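MdcD (Pseudomonas aeruginosa, PDB 5VIP) is probably the beta subunit of a biotin-independent malonate decarboxylase, a carboxyltransferase-family protein thought to act in the decarboxylation of malonyl groups carried on an acyl carrier protein. Local coordinates at residues E135-I140 / M163-G168; L114-G119 / V149-A154. All coordinates share one frame; numbering follows the deposited sequence.

Contact 1: E135-I140 / M163-G168; sequences EIQAAI and MSIAAG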
loop_
_atom_site.group_PDB
_atom_site.type_symbol
_atom_site.label_atom_id
_atom_site.label_comp_id
_atom_site.label_asym_id
_atom_site.label_seq_id
_atom_site.Cartn_x
_atom_site.Cartn_y
_atom_site.Cartn_z
ATOM N N GLU B 135 -3.169 1.328 6.154
ATOM C CA GLU B 135 -3.659 2.537 6.816
ATOM C C GLU B 135 -2.763 3.738 6.561
ATOM O O GLU B 135 -3.253 4.861 6.436
ATOM C CB GLU B 135 -3.799 2.317 8.335
ATOM C CG GLU B 135 -5.010 1.472 8.697
ATOM C CD GLU B 135 -4.968 0.917 10.108
ATOM O OE1 GLU B 135 -4.088 1.328 10.905
ATOM O OE2 GLU B 135 -5.824 0.054 10.417
ATOM N N ILE B 136 -1.452 3.506 6.520
ATOM C CA ILE B 136 -0.508 4.549 6.138
ATOM C C ILE B 136 -0.777 5.027 4.718
ATOM O O ILE B 136 -0.791 6.232 4.438
ATOM C CB ILE B 136 0.943 4.041 6.259
ATOM C CG1 ILE B 136 1.255 3.805 7.738
ATOM C CG2 ILE B 136 1.911 5.020 5.599
ATOM C CD1 ILE B 136 2.415 2.869 8.007
ATOM N N GLN B 137 -0.999 4.079 3.814
ATOM C CA GLN B 137 -1.257 4.423 2.417
ATOM C C GLN B 137 -2.547 5.234 2.285
ATOM O O GLN B 137 -2.566 6.275 1.618
ATOM C CB GLN B 137 -1.299 3.160 1.555
ATOM C CG GLN B 137 0.093 2.569 1.381
ATOM C CD GLN B 137 0.078 1.188 0.774
ATOM O OE1 GLN B 137 -0.979 0.610 0.549
ATOM N NE2 GLN B 137 1.256 0.650 0.509
ATOM N N ALA B 138 -3.597 4.797 2.971
ATOM C CA ALA B 138 -4.859 5.538 3.004
ATOM C C ALA B 138 -4.690 6.961 3.517
ATOM O O ALA B 138 -5.285 7.896 2.977
ATOM C CB ALA B 138 -5.896 4.803 3.878
ATOM N N ALA B 139 -3.896 7.117 4.573
ATOM C CA ALA B 139 -3.717 8.427 5.189
ATOM C C ALA B 139 -2.920 9.364 4.280
ATOM O O ALA B 139 -3.131 10.580 4.283
ATOM C CB ALA B 139 -3.038 8.283 6.552
ATOM N N ILE B 140 -2.008 8.804 3.491
ATOM C CA ILE B 140 -1.234 9.635 2.572
ATOM C C ILE B 140 -2.138 10.208 1.486
ATOM O O ILE B 140 -2.063 11.397 1.155
ATOM C CB ILE B 140 -0.080 8.840 1.929
ATOM C CG1 ILE B 140 1.032 8.636 2.966
ATOM C CG2 ILE B 140 0.477 9.585 0.695
ATOM C CD1 ILE B 140 2.007 7.570 2.569
HETATM N N MSE B 163 6.135 -0.438 2.146
HETATM C CA MSE B 163 6.381 1.000 2.307
HETATM C C MSE B 163 6.947 1.644 1.036
HETATM O O MSE B 163 6.941 2.867 0.909
HETATM C CB MSE B 163 7.306 1.243 3.500
HETATM C CG MSE B 163 6.595 1.093 4.862
HETATM SE SE MSE B 163 5.043 2.310 5.062
HETATM C CE MSE B 163 5.972 3.987 5.102
ATOM N N SER B 164 7.404 0.840 0.074
ATOM C CA SER B 164 7.841 1.422 -1.201
ATOM C C SER B 164 6.629 1.824 -2.025
ATOM O O SER B 164 6.687 2.739 -2.856
ATOM C CB SER B 164 8.716 0.448 -1.988
ATOM O OG SER B 164 7.931 -0.630 -2.514
ATOM N N ILE B 165 5.523 1.123 -1.806
ATOM C CA ILE B 165 4.270 1.488 -2.448
ATOM C C ILE B 165 3.782 2.806 -1.832
ATOM O O ILE B 165 3.272 3.681 -2.535
ATOM C CB ILE B 165 3.215 0.368 -2.290
ATOM C CG1 ILE B 165 3.709 -0.913 -2.981
ATOM C CG2 ILE B 165 1.856 0.814 -2.835
ATOM C CD1 ILE B 165 2.767 -2.138 -2.805
ATOM N N ALA B 166 3.961 2.948 -0.519
ATOM C CA ALA B 166 3.652 4.216 0.159
ATOM C C ALA B 166 4.501 5.345 -0.422
ATOM O O ALA B 166 4.006 6.436 -0.671
ATOM C CB ALA B 166 3.877 4.102 1.667
ATOM N N ALA B 167 5.780 5.075 -0.648
ATOM C CA ALA B 167 6.665 6.065 -1.254
ATOM C C ALA B 167 6.122 6.477 -2.628
ATOM O O ALA B 167 6.102 7.663 -2.980
ATOM C CB ALA B 167 8.089 5.509 -1.371
ATOM N N GLY B 168 5.659 5.491 -3.391
ATOM C CA GLY B 168 5.100 5.737 -4.712
ATOM C C GLY B 168 3.837 6.593 -4.681
ATOM O O GLY B 168 3.486 7.200 -5.689
#
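A166 is the centre of this helix-to-helix contact: its methyl CB meets the tip of I140, with CD1 4.0 Å away, and CG of Q137 at 4.1 Å. Beside it, the selenium of selenomethionine M163 lies against the tip of I136, with SE 4.0 Å from I136 CD1, and the two side chains cross at about a right angle. M163 gets there by bending at chi2 (-58°) and chi3 (-67°), so the chain curls back toward helix 126-143. Q137 instead runs extended beyond CG and slides its amide past the flank of I165, bringing NE2 to 3.4 Å from I165 CG2. No hydrogen bond joins the segments; that amide nitrogen makes a weak one to G162 O, which ties Q137 to the first turn of helix 162-169. The axes run almost parallel, 4° apart, and their closest approach of 9.6 Å is bridged by the side chains just named. Outward, both carboxylate oxygens of E135 are salt-bridged to the chain of another protein, which also packs on Q137 and I165. I136 and I140 press on L97 of helix 87-105, while M163 reaches L116 and T118 beyond strand 111-115.

Contact 2: L114-G119 / V149-A154; sequences LLLETG and VVAVIA
Two neighbouring parallel strands of the central sheet, 111-115 and 150-153, meet here with side chains on both faces. On one face L114 crosses V149 obliquely, its CD1 3.8 Å from V149 CG1. The A151 methyl lies on this face too and is met by the CD1 branch of L116, 4.1 Å from A151 CB. The opposite face carries L115 and V152, side by side and pointing the same way, with L115 CD1 3.9 Å from V152 CB. Between the faces the backbone bonds link alternate residues, as in a parallel ladder: L114 N donates to V150 O, V152 N to L114 O at 2.8 Å and an N-H...O angle of 171°, and L116 N to V152 O. Past the last bridge a carboxylate takes over. E117 bends at chi2 (-61°) and brings OE1 to 2.9 Å from A154 N, a less straight bond at 149°. Water 1 donates to the same OE1 and to V152 O, and G155 N also donates to OE1, while OE2 accepts from G158 N. The buried carboxylate is thus gripped through both oxygens, and its rotation is largely fixed. Three backbone N-H groups and a water would be expected to stabilise its negative charge, consistent with an ionised side chain, whereas R21 makes just a long, weak ion pair. E117 therefore carries the link between the two segments beyond the regular ladder, holding the loop that follows strand 150-153.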
loop_
_atom_site.group_PDB
_atom_site.type_symbol
_atom_site.label_atom_id
_atom_site.label_comp_id
_atom_site.label_asym_id
_atom_site.label_seq_id
_atom_site.Cartn_x
_atom_site.Cartn_y
_atom_site.Cartn_z
ATOM N N LEU B 114 8.202 12.110 5.592
ATOM C CA LEU B 114 8.473 10.700 5.888
ATOM C C LEU B 114 9.919 10.348 5.560
ATOM O O LEU B 114 10.341 10.463 4.410
ATOM C CB LEU B 114 7.532 9.781 5.089
ATOM C CG LEU B 114 6.035 10.002 5.285
ATOM C CD1 LEU B 114 5.232 9.057 4.365
ATOM C CD2 LEU B 114 5.680 9.757 6.749
ATOM N N LEU B 115 10.658 9.893 6.570
ATOM C CA LEU B 115 12.013 9.393 6.371
ATOM C C LEU B 115 11.979 7.864 6.369
ATOM O O LEU B 115 11.906 7.223 7.428
ATOM C CB LEU B 115 12.947 9.913 7.468
ATOM C CG LEU B 115 13.644 11.267 7.255
ATOM C CD1 LEU B 115 12.768 12.336 6.601
ATOM C CD2 LEU B 115 14.239 11.787 8.559
ATOM N N LEU B 116 12.039 7.283 5.176
ATOM C CA LEU B 116 11.725 5.867 4.999
ATOM C C LEU B 116 12.954 4.969 4.878
ATOM O O LEU B 116 13.492 4.777 3.786
ATOM C CB LEU B 116 10.841 5.700 3.760
ATOM C CG LEU B 116 9.517 6.467 3.844
ATOM C CD1 LEU B 116 8.657 6.253 2.602
ATOM C CD2 LEU B 116 8.751 6.063 5.092
ATOM N N GLU B 117 13.393 4.419 6.006
ATOM C CA GLU B 117 14.470 3.430 6.012
ATOM C C GLU B 117 13.861 2.143 6.527
ATOM O O GLU B 117 13.729 1.967 7.728
ATOM C CB GLU B 117 15.634 3.868 6.903
ATOM C CG GLU B 117 16.292 5.182 6.466
ATOM C CD GLU B 117 16.891 5.095 5.063
ATOM O OE1 GLU B 117 16.694 6.045 4.260
ATOM O OE2 GLU B 117 17.569 4.082 4.771
ATOM N N THR B 118 13.460 1.263 5.622
ATOM C CA THR B 118 12.656 0.120 6.024
ATOM C C THR B 118 12.721 -0.999 4.990
ATOM O O THR B 118 12.885 -0.761 3.786
ATOM C CB THR B 118 11.187 0.552 6.261
ATOM O OG1 THR B 118 10.419 -0.554 6.755
ATOM C CG2 THR B 118 10.561 1.100 4.971
ATOM N N GLY B 119 12.601 -2.234 5.465
ATOM C CA GLY B 119 12.686 -3.381 4.579
ATOM C C GLY B 119 11.456 -4.267 4.523
ATOM O O GLY B 119 11.426 -5.250 3.770
ATOM N N VAL B 149 2.929 15.197 0.627
ATOM C CA VAL B 149 3.795 14.467 1.545
ATOM C C VAL B 149 5.133 14.325 0.846
ATOM O O VAL B 149 5.188 13.971 -0.333
ATOM C CB VAL B 149 3.237 13.082 1.901
ATOM C CG1 VAL B 149 4.222 12.323 2.794
ATOM C CG2 VAL B 149 1.862 13.218 2.572
ATOM N N VAL B 150 6.210 14.630 1.557
ATOM C CA VAL B 150 7.543 14.449 1.015
ATOM C C VAL B 150 8.148 13.211 1.654
ATOM O O VAL B 150 8.111 13.064 2.870
ATOM C CB VAL B 150 8.431 15.677 1.271
ATOM C CG1 VAL B 150 9.854 15.417 0.798
ATOM C CG2 VAL B 150 7.841 16.910 0.581
ATOM N N ALA B 151 8.685 12.322 0.818
ATOM C CA ALA B 151 9.390 11.134 1.290
ATOM C C ALA B 151 10.864 11.250 0.968
ATOM O O ALA B 151 11.237 11.520 -0.172
ATOM C CB ALA B 151 8.823 9.874 0.649
ATOM N N VAL B 152 11.689 11.015 1.977
ATOM C CA VAL B 152 13.134 11.077 1.843
ATOM C C VAL B 152 13.679 9.666 2.077
ATOM O O VAL B 152 13.405 9.037 3.110
ATOM C CB VAL B 152 13.749 12.084 2.841
ATOM C CG1 VAL B 152 15.257 11.988 2.862
ATOM C CG2 VAL B 152 13.284 13.521 2.489
ATOM N N ILE B 153 14.407 9.163 1.089
ATOM C CA ILE B 153 15.031 7.842 1.173
ATOM C C ILE B 153 16.529 8.066 1.016
ATOM O O ILE B 153 16.993 8.403 -0.069
ATOM C CB ILE B 153 14.506 6.897 0.086
ATOM C CG1 ILE B 153 12.978 6.857 0.129
ATOM C CG2 ILE B 153 15.100 5.507 0.261
ATOM C CD1 ILE B 153 12.366 6.494 -1.185
ATOM N N ALA B 154 17.280 7.947 2.099
ATOM C CA ALA B 154 18.684 8.351 2.048
ATOM C C ALA B 154 19.639 7.184 2.209
ATOM O O ALA B 154 20.831 7.321 1.940
ATOM C CB ALA B 154 18.977 9.408 3.120
HETATM O O HOH W 1 15.444 8.140 4.703
#

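In the fold
Both contacts are buried, but the centre of contact 2 lies about 2 Å, that of contact 1 about 9 Å, from the centre of the chain. Another protein chain touches contact 1; none in the assembly touches contact 2. They share the beta-alpha-beta unit of strand 111-115, helix 126-143 and strand 150-153: contact 2 pairs its strands, and contact 1 ties its helix to helix 162-169. Backbone hydrogen bonds and a buried carboxylate hold 114-119 to 149-154, whereas 135-140 and 163-168 meet through apolar side chains and one amide. The layers interlock where M163 CE packs 3.5 Å from L116 CD2 and I140 CD1 4.0 Å from L114 CD1, consistent with the layered ClpP/crotonase-type core.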